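Local coordinates for adenylate cyclase-like protein (Chlamydia trachomatis, PDB 3GQS) that is of unknown function but contains an FHA domain, a fold that in relatives binds phosphothreonine peptides, within a larger, probably membrane-anchored protein, at residues H20-S23 and G24-Y27; S44-R47 and Q48-K51. All coordinates share one frame; numbering follows the deposited sequence.

Contact 1 (H20-S23 and G24-Y27)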
loop_
_atom_site.group_PDB
_atom_site.type_symbol
_atom_site.label_atom_id
_atom_site.label_comp_id
_atom_site.label_asym_id
_atom_site.label_seq_id
_atom_site.Cartn_x
_atom_site.Cartn_y
_atom_site.Cartn_z
ATOM N N HIS A 20 -1.094 -5.473 -10.235
ATOM C CA HIS A 20 -1.515 -4.315 -11.044
ATOM C C HIS A 20 -2.645 -3.628 -10.321
ATOM O O HIS A 20 -3.605 -4.249 -9.962
ATOM C CB HIS A 20 -1.971 -4.783 -12.408
ATOM C CG HIS A 20 -2.527 -3.717 -13.285
ATOM N ND1 HIS A 20 -3.499 -3.984 -14.228
ATOM C CD2 HIS A 20 -2.221 -2.405 -13.423
ATOM C CE1 HIS A 20 -3.784 -2.877 -14.895
ATOM N NE2 HIS A 20 -3.019 -1.904 -14.434
ATOM N N LEU A 21 -2.448 -2.365 -10.032
ATOM C CA LEU A 21 -3.430 -1.559 -9.326
ATOM C C LEU A 21 -4.097 -0.668 -10.405
ATOM O O LEU A 21 -3.457 0.177 -11.040
ATOM C CB LEU A 21 -2.765 -0.713 -8.229
ATOM C CG LEU A 21 -2.051 -1.466 -7.084
ATOM C CD1 LEU A 21 -1.512 -0.475 -6.059
ATOM C CD2 LEU A 21 -2.925 -2.473 -6.430
ATOM N N ASP A 22 -5.372 -0.900 -10.600
ATOM C CA ASP A 22 -6.142 -0.322 -11.778
ATOM C C ASP A 22 -6.440 1.131 -11.549
ATOM O O ASP A 22 -6.661 1.556 -10.405
ATOM C CB ASP A 22 -7.451 -1.081 -11.989
ATOM C CG ASP A 22 -7.257 -2.467 -12.609
ATOM O OD1 ASP A 22 -6.286 -2.653 -13.354
ATOM O OD2 ASP A 22 -8.090 -3.392 -12.403
ATOM N N SER A 23 -6.490 1.913 -12.622
ATOM C CA SER A 23 -6.803 3.333 -12.484
ATOM C C SER A 23 -8.290 3.476 -12.112
ATOM O O SER A 23 -9.176 2.768 -12.640
ATOM C CB SER A 23 -6.429 4.127 -13.749
ATOM O OG SER A 23 -7.469 4.060 -14.674
ATOM N N GLY A 24 -8.572 4.383 -11.184
ATOM C CA GLY A 24 -9.960 4.532 -10.663
ATOM C C GLY A 24 -10.356 3.483 -9.615
ATOM O O GLY A 24 -11.520 3.362 -9.241
ATOM N N LYS A 25 -9.398 2.701 -9.121
ATOM C CA LYS A 25 -9.758 1.692 -8.106
ATOM C C LYS A 25 -9.058 1.933 -6.812
ATOM O O LYS A 25 -8.043 2.608 -6.755
ATOM C CB LYS A 25 -9.542 0.273 -8.629
ATOM C CG LYS A 25 -10.353 0.040 -9.929
ATOM C CD LYS A 25 -11.073 -1.286 -9.973
ATOM C CE LYS A 25 -12.018 -1.374 -11.187
ATOM N NZ LYS A 25 -11.268 -1.849 -12.427
ATOM N N THR A 26 -9.629 1.346 -5.776
ATOM C CA THR A 26 -9.170 1.449 -4.395
ATOM C C THR A 26 -8.828 0.044 -3.906
ATOM O O THR A 26 -9.583 -0.878 -4.139
ATOM C CB THR A 26 -10.292 1.979 -3.505
ATOM O OG1 THR A 26 -10.746 3.261 -4.011
ATOM C CG2 THR A 26 -9.865 2.089 -2.037
ATOM N N TYR A 27 -7.708 -0.099 -3.191
ATOM C CA TYR A 27 -7.265 -1.412 -2.723
ATOM C C TYR A 27 -6.885 -1.344 -1.246
ATOM O O TYR A 27 -6.178 -0.495 -0.814
ATOM C CB TYR A 27 -6.036 -1.893 -3.519
ATOM C CG TYR A 27 -6.285 -2.126 -4.998
ATOM C CD1 TYR A 27 -6.422 -3.396 -5.514
ATOM C CD2 TYR A 27 -6.295 -1.067 -5.875
ATOM C CE1 TYR A 27 -6.618 -3.588 -6.866
ATOM C CE2 TYR A 27 -6.522 -1.263 -7.220
ATOM C CZ TYR A 27 -6.700 -2.501 -7.706
ATOM O OH TYR A 27 -6.922 -2.646 -9.080
HETATM O O HOH W 1 -7.223 -5.060 -9.723
#
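The phenol oxygen of Tyr-27 takes a nearly straight hydrogen bond from the backbone N of Asp-22 (N to OH 2.8 Å, 168°), while one face of the same ring rests on Leu-21. There CD2 of Leu-21 sits over the ring centre, 3.5 Å from the centroid and only 7° off the normal, a clear CH-pi contact. Tyr-27 gets to both partners because its CG lies anti to its own carbonyl carbon (chi1 -64°), which lays the ring back across the chain that precedes the turn. A water lying in the ring plane at its edge, 2.5 Å from Tyr-27 OH, donates a long bond (3.3 Å) to OD2 of Asp-22.

That carboxylate points the same way as the Lys-25 side chain beside it, and a long salt bridge of 3.5 Å joins OD2 to NZ. The lysine bends at chi2 and again at chi4 to bring NZ alongside the carboxylate. The pair flanks a type II beta turn from Asp-22 to Lys-25, closed by Lys-25 N to Asp-22 O at 3.2 Å, with Gly-24 at a positive phi. Farther out, Leu-21 reaches Ile-52 and Ile-54 of strand 50-54 and Leu-7 of strand 4-9.

A buried aromatic ring is thus held by a methyl on one face and by hydrogen bonding at its hydroxyl, whereas the looser ion pair lies on the more exposed side of the turn.

Contact 2 (S44-R47 and Q48-K51); sequences SISR and QHAK. With PO4 (phosphate ion), chain C.
His-49 presents the edge of its imidazole to the backbone of Ser-46, so that Ser-46 N donates to ND1 at 3.2 Å and 152°. The amide nitrogen lies close to the ring plane, and ND1 accordingly serves as the acceptor. With CG anti to its own backbone N (chi1 -168°), the ring turns back toward the 44-46 backbone, where Ile-45 crosses it at about a right angle and sets CG2 3.8 Å from ND1. The other ring nitrogen, NE2, is hydrogen-bonded to the carbonyl O of Gly-70, which can only accept. Both imidazole nitrogens are therefore occupied, which fixes the rotation of this buried ring and is consistent with a neutral form carrying its proton on NE2.

Ser-46 and Arg-47 address a phosphate ion, probably acquired from the crystallisation liquor. Ser-46 OG donates to O2 at 2.6 Å and is also tied to Lys-68 N. Arg-47 grips O4 twice, through its backbone N (3.0 Å, 167°) and through NH1 (2.9 Å), while NH1 also comes within 2.8 Å of O3. Its chain runs extended from CG to NE before turning at chi4, which brings the guanidinium edge-on to the ion, the phosphorus lying in its plane.

Next along the chain, His-49 and Ala-50 both face Val-29 in a classic beta bulge, at the start of strand 50-54. Ser-46 and His-49 form the SxxH motif of FHA domains, whose loops bind phosphothreonine. The ion is consistent with such a site here: hydroxyl, amide and guanidinium donors together would suit a phosphate group, and the bond from Ser-46 to His-49 ties the loop to the start of strand 50-54, consistent with a role in positioning Ser-46 and Arg-47.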
loop_
_atom_site.group_PDB
_atom_site.type_symbol
_atom_site.label_atom_id
_atom_site.label_comp_id
_atom_site.label_asym_id
_atom_site.label_seq_id
_atom_site.Cartn_x
_atom_site.Cartn_y
_atom_site.Cartn_z
ATOM N N SER A 44 2.379 -7.986 12.152
ATOM C CA SER A 44 2.490 -6.542 12.469
ATOM C C SER A 44 1.647 -5.663 11.518
ATOM O O SER A 44 1.706 -4.425 11.555
ATOM C CB SER A 44 3.957 -6.104 12.423
ATOM O OG SER A 44 4.427 -6.182 11.082
ATOM N N ILE A 45 0.911 -6.345 10.644
ATOM C CA ILE A 45 -0.039 -5.716 9.713
ATOM C C ILE A 45 -1.514 -5.869 10.240
ATOM O O ILE A 45 -2.052 -6.962 10.481
ATOM C CB ILE A 45 0.161 -6.253 8.261
ATOM C CG1 ILE A 45 1.603 -5.942 7.779
ATOM C CG2 ILE A 45 -0.791 -5.592 7.253
ATOM C CD1 ILE A 45 2.008 -6.615 6.429
ATOM N N SER A 46 -2.162 -4.736 10.402
ATOM C CA SER A 46 -3.567 -4.700 10.783
ATOM C C SER A 46 -4.454 -5.492 9.801
ATOM O O SER A 46 -4.097 -5.700 8.636
ATOM C CB SER A 46 -4.014 -3.257 10.944
ATOM O OG SER A 46 -3.463 -2.755 12.150
ATOM N N ARG A 47 -5.581 -5.969 10.303
ATOM C CA ARG A 47 -6.521 -6.756 9.505
ATOM C C ARG A 47 -6.825 -5.992 8.201
ATOM O O ARG A 47 -6.777 -6.526 7.102
ATOM C CB ARG A 47 -7.792 -7.009 10.273
ATOM C CG ARG A 47 -7.621 -7.968 11.419
ATOM C CD ARG A 47 -8.819 -8.005 12.366
ATOM N NE ARG A 47 -8.551 -8.839 13.534
ATOM C CZ ARG A 47 -7.887 -8.461 14.638
ATOM N NH1 ARG A 47 -7.412 -7.241 14.792
ATOM N NH2 ARG A 47 -7.759 -9.300 15.643
ATOM N N GLN A 48 -7.060 -4.716 8.376
ATOM C CA GLN A 48 -7.032 -3.754 7.271
ATOM C C GLN A 48 -6.253 -2.536 7.699
ATOM O O GLN A 48 -6.542 -1.886 8.665
ATOM C CB GLN A 48 -8.465 -3.400 6.787
ATOM C CG GLN A 48 -9.345 -2.652 7.815
ATOM C CD GLN A 48 -10.777 -2.495 7.300
ATOM O OE1 GLN A 48 -10.997 -2.066 6.146
ATOM N NE2 GLN A 48 -11.749 -2.856 8.127
ATOM N N HIS A 49 -5.225 -2.238 6.941
ATOM C CA HIS A 49 -4.187 -1.391 7.425
ATOM C C HIS A 49 -4.112 -0.037 6.703
ATOM O O HIS A 49 -3.976 1.018 7.320
ATOM C CB HIS A 49 -2.873 -2.150 7.238
ATOM C CG HIS A 49 -1.714 -1.518 7.950
ATOM N ND1 HIS A 49 -1.026 -2.155 8.959
ATOM C CD2 HIS A 49 -1.130 -0.307 7.791
ATOM C CE1 HIS A 49 -0.092 -1.336 9.416
ATOM N NE2 HIS A 49 -0.127 -0.209 8.716
ATOM N N ALA A 50 -4.131 -0.121 5.382
ATOM C CA ALA A 50 -3.860 1.000 4.494
ATOM C C ALA A 50 -4.766 0.826 3.296
ATOM O O ALA A 50 -5.093 -0.275 2.923
ATOM C CB ALA A 50 -2.382 1.026 4.020
ATOM N N LYS A 51 -5.113 1.949 2.684
ATOM C CA LYS A 51 -5.921 1.944 1.493
ATOM C C LYS A 51 -5.222 2.720 0.421
ATOM O O LYS A 51 -4.681 3.756 0.693
ATOM C CB LYS A 51 -7.280 2.567 1.766
ATOM C CG LYS A 51 -8.250 2.161 0.719
ATOM C CD LYS A 51 -9.656 1.773 1.264
ATOM C CE LYS A 51 -10.382 2.879 1.830
ATOM N NZ LYS A 51 -11.644 2.349 2.526
HETATM P P PO4 C . -6.060 -4.164 13.941
HETATM O O1 PO4 C . -6.305 -2.714 13.655
HETATM O O2 PO4 C . -4.510 -4.252 14.015
HETATM O O3 PO4 C . -6.708 -4.591 15.246
HETATM O O4 PO4 C . -6.576 -5.187 12.975
#

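How the contacts relate
Both contacts are local and partly buried, and they meet on the five-stranded mixed sheet: 24-27 leads into strand 26-30 and 48-51 into its antiparallel neighbour 50-54. Their centres are about 17 Å apart, yet they touch where Thr-26 packs against Lys-51 across these neighbouring strands. Contact 1 connects strand 18-21 of the other sheet to strand 26-30, and its chemistry is that of side chains meeting round a tight turn. Contact 2 belongs to the loop after strand 38-39; its buried part is an imidazole satisfied by backbone groups, and its outer part gathers donors round an anion. One turns the chain between sheets, the other shapes a probable recognition surface.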